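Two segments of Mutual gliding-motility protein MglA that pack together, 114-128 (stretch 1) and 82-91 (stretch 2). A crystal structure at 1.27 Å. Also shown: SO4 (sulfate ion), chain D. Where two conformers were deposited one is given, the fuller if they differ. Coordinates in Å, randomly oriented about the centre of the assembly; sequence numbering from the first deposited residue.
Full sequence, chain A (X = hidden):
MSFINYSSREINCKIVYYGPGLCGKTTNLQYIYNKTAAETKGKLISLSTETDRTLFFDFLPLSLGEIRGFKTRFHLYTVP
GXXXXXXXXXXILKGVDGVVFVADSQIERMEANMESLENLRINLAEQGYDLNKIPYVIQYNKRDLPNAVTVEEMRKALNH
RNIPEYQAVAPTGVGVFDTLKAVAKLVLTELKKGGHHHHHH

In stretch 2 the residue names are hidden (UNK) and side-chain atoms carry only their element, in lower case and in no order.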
# COMPACT_ATOMS: atom_id res chain seq x y z
N MET A 114 -14.16 4.29 -5.10
CA MET A 114 -15.05 4.06 -3.97
C MET A 114 -15.34 2.59 -3.78
O MET A 114 -15.39 2.11 -2.64
CB MET A 114 -16.34 4.83 -4.18
CG MET A 114 -16.15 6.31 -4.11
SD MET A 114 -17.66 7.16 -4.58
CE MET A 114 -17.30 8.76 -3.89
N GLU A 115 -15.54 1.85 -4.87
CA GLU A 115 -15.76 0.41 -4.76
C GLU A 115 -14.56 -0.27 -4.12
O GLU A 115 -14.70 -1.12 -3.24
CB GLU A 115 -16.04 -0.18 -6.15
CG GLU A 115 -16.11 -1.72 -6.19
CD GLU A 115 -17.52 -2.27 -6.14
OE1 GLU A 115 -17.80 -3.23 -6.89
OE2 GLU A 115 -18.34 -1.73 -5.36
N SER A 116 -13.36 0.09 -4.57
CA SER A 116 -12.16 -0.53 -4.03
C SER A 116 -11.94 -0.18 -2.57
O SER A 116 -11.49 -1.03 -1.80
CB SER A 116 -10.95 -0.13 -4.88
OG SER A 116 -9.78 -0.76 -4.43
N LEU A 117 -12.22 1.06 -2.17
CA LEU A 117 -12.04 1.45 -0.77
C LEU A 117 -13.02 0.71 0.13
O LEU A 117 -12.66 0.27 1.23
CB LEU A 117 -12.20 2.97 -0.65
CG LEU A 117 -12.08 3.56 0.75
CD1 LEU A 117 -10.75 3.19 1.38
CD2 LEU A 117 -12.26 5.09 0.65
N GLU A 118 -14.26 0.53 -0.32
CA GLU A 118 -15.21 -0.27 0.45
C GLU A 118 -14.77 -1.73 0.50
O GLU A 118 -14.90 -2.39 1.55
CB GLU A 118 -16.61 -0.11 -0.13
CG GLU A 118 -17.64 -0.98 0.58
CD GLU A 118 -17.92 -0.57 2.01
OE1 GLU A 118 -18.74 -1.27 2.66
OE2 GLU A 118 -17.35 0.42 2.52
N ASN A 119 -14.27 -2.26 -0.61
CA ASN A 119 -13.75 -3.61 -0.65
C ASN A 119 -12.60 -3.80 0.33
O ASN A 119 -12.51 -4.86 0.98
CB ASN A 119 -13.32 -3.91 -2.08
CG ASN A 119 -12.76 -5.29 -2.27
OD1 ASN A 119 -11.58 -5.45 -2.57
ND2 ASN A 119 -13.61 -6.30 -2.14
N LEU A 120 -11.71 -2.81 0.45
CA LEU A 120 -10.66 -2.86 1.46
C LEU A 120 -11.25 -2.98 2.86
O LEU A 120 -10.82 -3.81 3.67
CB LEU A 120 -9.79 -1.61 1.38
CG LEU A 120 -8.70 -1.43 2.45
CD1 LEU A 120 -7.71 -2.58 2.46
CD2 LEU A 120 -8.00 -0.08 2.24
N ARG A 121 -12.24 -2.13 3.17
CA ARG A 121 -12.84 -2.16 4.50
C ARG A 121 -13.47 -3.51 4.78
O ARG A 121 -13.29 -4.08 5.86
CB ARG A 121 -13.87 -1.03 4.60
CG ARG A 121 -14.49 -0.89 5.98
CD ARG A 121 -15.60 0.15 5.98
NE ARG A 121 -16.83 -0.36 5.38
CZ ARG A 121 -17.69 -1.16 6.00
NH1 ARG A 121 -17.46 -1.54 7.25
NH2 ARG A 121 -18.78 -1.58 5.38
N ILE A 122 -14.21 -4.05 3.80
CA ILE A 122 -14.88 -5.33 3.98
C ILE A 122 -13.87 -6.46 4.13
O ILE A 122 -14.03 -7.33 4.99
CB ILE A 122 -15.84 -5.58 2.79
CG1 ILE A 122 -17.02 -4.60 2.83
CG2 ILE A 122 -16.29 -7.04 2.78
CD1 ILE A 122 -17.98 -4.80 3.98
N ASN A 123 -12.84 -6.47 3.30
CA ASN A 123 -11.86 -7.55 3.37
C ASN A 123 -11.11 -7.52 4.68
O ASN A 123 -10.80 -8.58 5.25
CB ASN A 123 -10.93 -7.52 2.17
CG ASN A 123 -11.58 -8.10 0.93
OD1 ASN A 123 -12.60 -8.80 1.01
ND2 ASN A 123 -11.01 -7.84 -0.22
N LEU A 124 -10.77 -6.32 5.17
CA LEU A 124 -10.16 -6.24 6.50
C LEU A 124 -11.10 -6.80 7.56
O LEU A 124 -10.67 -7.57 8.42
CB LEU A 124 -9.72 -4.81 6.81
CG LEU A 124 -8.51 -4.32 6.00
CD1 LEU A 124 -8.32 -2.85 6.19
CD2 LEU A 124 -7.25 -5.08 6.41
N ALA A 125 -12.39 -6.45 7.50
CA ALA A 125 -13.34 -7.00 8.47
C ALA A 125 -13.45 -8.51 8.35
O ALA A 125 -13.60 -9.21 9.37
CB ALA A 125 -14.71 -6.35 8.26
N GLU A 126 -13.39 -9.06 7.15
CA GLU A 126 -13.50 -10.50 6.94
C GLU A 126 -12.27 -11.29 7.36
O GLU A 126 -12.31 -12.54 7.26
CB GLU A 126 -13.82 -10.82 5.49
CG GLU A 126 -15.20 -10.34 5.17
CD GLU A 126 -15.59 -10.46 3.72
OE1 GLU A 126 -16.77 -10.28 3.40
OE2 GLU A 126 -14.68 -10.71 2.88
N GLN A 127 -11.19 -10.64 7.80
CA GLN A 127 -10.08 -11.33 8.43
C GLN A 127 -9.88 -10.84 9.86
O GLN A 127 -8.85 -11.12 10.47
CB GLN A 127 -8.81 -11.23 7.59
CG GLN A 127 -8.27 -9.85 7.46
CD GLN A 127 -6.94 -9.79 6.71
OE1 GLN A 127 -6.74 -10.50 5.71
NE2 GLN A 127 -6.02 -8.97 7.19
N GLY A 128 -10.87 -10.14 10.41
CA GLY A 128 -10.84 -9.72 11.79
C GLY A 128 -10.17 -8.39 12.06
O GLY A 128 -9.93 -8.06 13.23
N UNK A 82 -8.37 -5.06 -10.25
CA UNK A 82 -9.58 -5.20 -11.04
C UNK A 82 -10.63 -5.98 -10.25
O UNK A 82 -10.30 -6.93 -9.53
c UNK A 82 -8.03 -5.89 -14.54
c UNK A 82 -9.28 -5.89 -12.36
o UNK A 82 -6.98 -6.53 -14.53
n UNK A 82 -8.85 -5.88 -15.57
c UNK A 82 -8.45 -5.07 -13.34
N UNK A 83 -11.90 -5.59 -10.42
CA UNK A 83 -12.95 -6.00 -9.48
C UNK A 83 -13.02 -7.52 -9.29
O UNK A 83 -13.26 -8.00 -8.19
c UNK A 83 -14.37 -3.95 -9.70
c UNK A 83 -14.58 -5.75 -11.38
c UNK A 83 -14.31 -5.43 -9.93
N UNK A 84 -12.83 -8.28 -10.37
CA UNK A 84 -13.05 -9.73 -10.32
C UNK A 84 -12.12 -10.45 -9.36
O UNK A 84 -12.43 -11.58 -8.96
c UNK A 84 -11.93 -12.66 -11.70
c UNK A 84 -13.02 -11.80 -11.83
c UNK A 84 -12.09 -14.03 -11.79
c UNK A 84 -12.83 -10.31 -11.73
c UNK A 84 -14.44 -13.72 -12.16
c UNK A 84 -13.35 -14.56 -12.02
c UNK A 84 -14.27 -12.35 -12.07
N UNK A 85 -10.97 -9.87 -9.02
CA UNK A 85 -9.89 -10.60 -8.35
C UNK A 85 -9.93 -10.47 -6.83
O UNK A 85 -8.89 -10.39 -6.16
c UNK A 85 -8.32 -10.87 -13.12
o UNK A 85 -8.25 -11.10 -14.49
c UNK A 85 -8.45 -10.42 -10.39
c UNK A 85 -8.22 -9.59 -12.64
c UNK A 85 -8.49 -11.94 -12.27
c UNK A 85 -8.53 -10.18 -8.92
c UNK A 85 -8.28 -9.38 -11.27
c UNK A 85 -8.54 -11.71 -10.90
N UNK A 86 -11.13 -10.50 -6.26
CA UNK A 86 -11.28 -10.38 -4.81
C UNK A 86 -10.52 -11.48 -4.07
O UNK A 86 -9.91 -11.23 -3.03
o UNK A 86 -12.30 -8.82 -2.72
c UNK A 86 -12.76 -10.41 -4.44
c UNK A 86 -13.06 -9.71 -3.13
o UNK A 86 -14.12 -10.06 -2.52
N UNK A 87 -10.55 -12.70 -4.59
CA UNK A 87 -9.89 -13.80 -3.88
C UNK A 87 -8.40 -13.53 -3.71
O UNK A 87 -7.82 -13.78 -2.65
c UNK A 87 -10.13 -15.13 -4.61
N UNK A 88 -7.75 -13.00 -4.76
CA UNK A 88 -6.33 -12.68 -4.67
C UNK A 88 -6.08 -11.59 -3.65
O UNK A 88 -5.13 -11.67 -2.86
o UNK A 88 -5.81 -13.25 -6.98
c UNK A 88 -5.83 -12.21 -6.03
N UNK A 89 -6.90 -10.54 -3.67
CA UNK A 89 -6.73 -9.46 -2.72
C UNK A 89 -6.83 -9.97 -1.30
O UNK A 89 -6.07 -9.56 -0.42
n UNK A 89 -9.71 -7.04 -6.82
c UNK A 89 -8.46 -6.42 -4.40
c UNK A 89 -10.46 -6.92 -5.73
c UNK A 89 -7.60 -7.66 -4.29
n UNK A 89 -9.88 -6.68 -4.57
c UNK A 89 -7.76 -8.36 -2.96
n UNK A 89 -11.77 -7.07 -5.82
N UNK A 90 -7.78 -10.88 -1.05
CA UNK A 90 -7.96 -11.42 0.29
C UNK A 90 -6.75 -12.23 0.74
O UNK A 90 -6.35 -12.15 1.91
c UNK A 90 -9.25 -12.22 0.35
c UNK A 90 -11.72 -12.02 -0.21
n UNK A 90 -12.57 -12.16 2.10
c UNK A 90 -10.46 -11.31 0.22
c UNK A 90 -12.21 -12.93 0.87
N UNK A 91 -6.16 -13.02 -0.16
CA UNK A 91 -4.95 -13.76 0.21
C UNK A 91 -3.84 -12.80 0.62
O UNK A 91 -3.17 -12.99 1.65
c UNK A 91 -4.51 -14.64 -0.95
c UNK A 91 -5.67 -16.71 -0.14
c UNK A 91 -5.42 -15.81 -1.33
c UNK A 91 -4.82 -16.60 -2.49
S SO4 D . -11.76 -2.44 -13.14
O1 SO4 D . -10.45 -1.95 -12.71
O2 SO4 D . -12.35 -3.22 -12.05
O3 SO4 D . -12.67 -1.35 -13.45
O4 SO4 D . -11.55 -3.31 -14.29
O HOH W 1 -14.96 -8.92 -0.29
O HOH W 2 -10.50 -10.90 3.76
O HOH W 3 -7.95 -12.02 4.02

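Position 82 has five side-chain atoms: three carbons, the third carrying one oxygen and one nitrogen. It touches nothing on stretch 1. The residue is Gln82.

Position 83 has three carbons, one carrying the other two. The fork is at CB. One branch carbon lies 4.5 Å from OE1 of Glu115, a marginal contact. The residue is Val83. Its backbone N donates a hydrogen bond to O2 of the sulfate, at 2.9 Å.

Position 84 has one carbon and then a ring of six carbons, with no polar atom. It is out of reach of stretch 1. This is Phe84.

Position 85 has the same ring bearing one oxygen. It also stays clear of stretch 1. This is Tyr85, at the N-cap position of the helix that follows.

Position 86 has two carbons, the second carrying two oxygens. A single one of these oxygens accepts hydrogen bonds from ND2 of Asn119, at 2.9 Å, and from ND2 of Asn123, at 3.0 Å. Two amide donors on one oxygen fit a carboxylate. The residue is Asp86, and the shared atom is OD1. Its OD2 is linked to OD1 of Asn123 through water 1, which donates to both.

Position 87 has one carbon. Its CA-to-CB bond points away from stretch 1. This is Ala87.

Position 88 has one carbon and one oxygen, and makes no contact. This is Ser88.

Position 89 has three carbons, a nitrogen, and a carbon carrying two more nitrogens. This is a guanidinium. The chain nitrogen donates to OD1 of Asn119 at 2.9 Å. The residue is Arg89. Its NH1 and NH2 donate to the backbone O atoms of Gln82 and Val83, at 2.8 and 2.9 Å, so the group also braces its own stretch.

Position 90 has four carbons in a row ending in nitrogen. The nitrogen lies 2.7 Å from OE2 of Glu126 in a salt bridge. The residue is Lys90. Water 2 accepts from its NZ and donates to O of Asn123.

Position 91 has four carbons, forked at the second. Its CA-to-CB bond points away. This is Leu91.

The contact is small and largely polar. The helix axes come no closer than 10.4 Å and cross at -56°, so side chains and waters span the gap. Asn119 gives its amide nitrogen to Asp86 and takes a bond from Arg89 on its oxygen. The Lys90–Glu126 salt bridge extends the contact beyond this network.

Stretch 2 82-91: QVFYDASRKL
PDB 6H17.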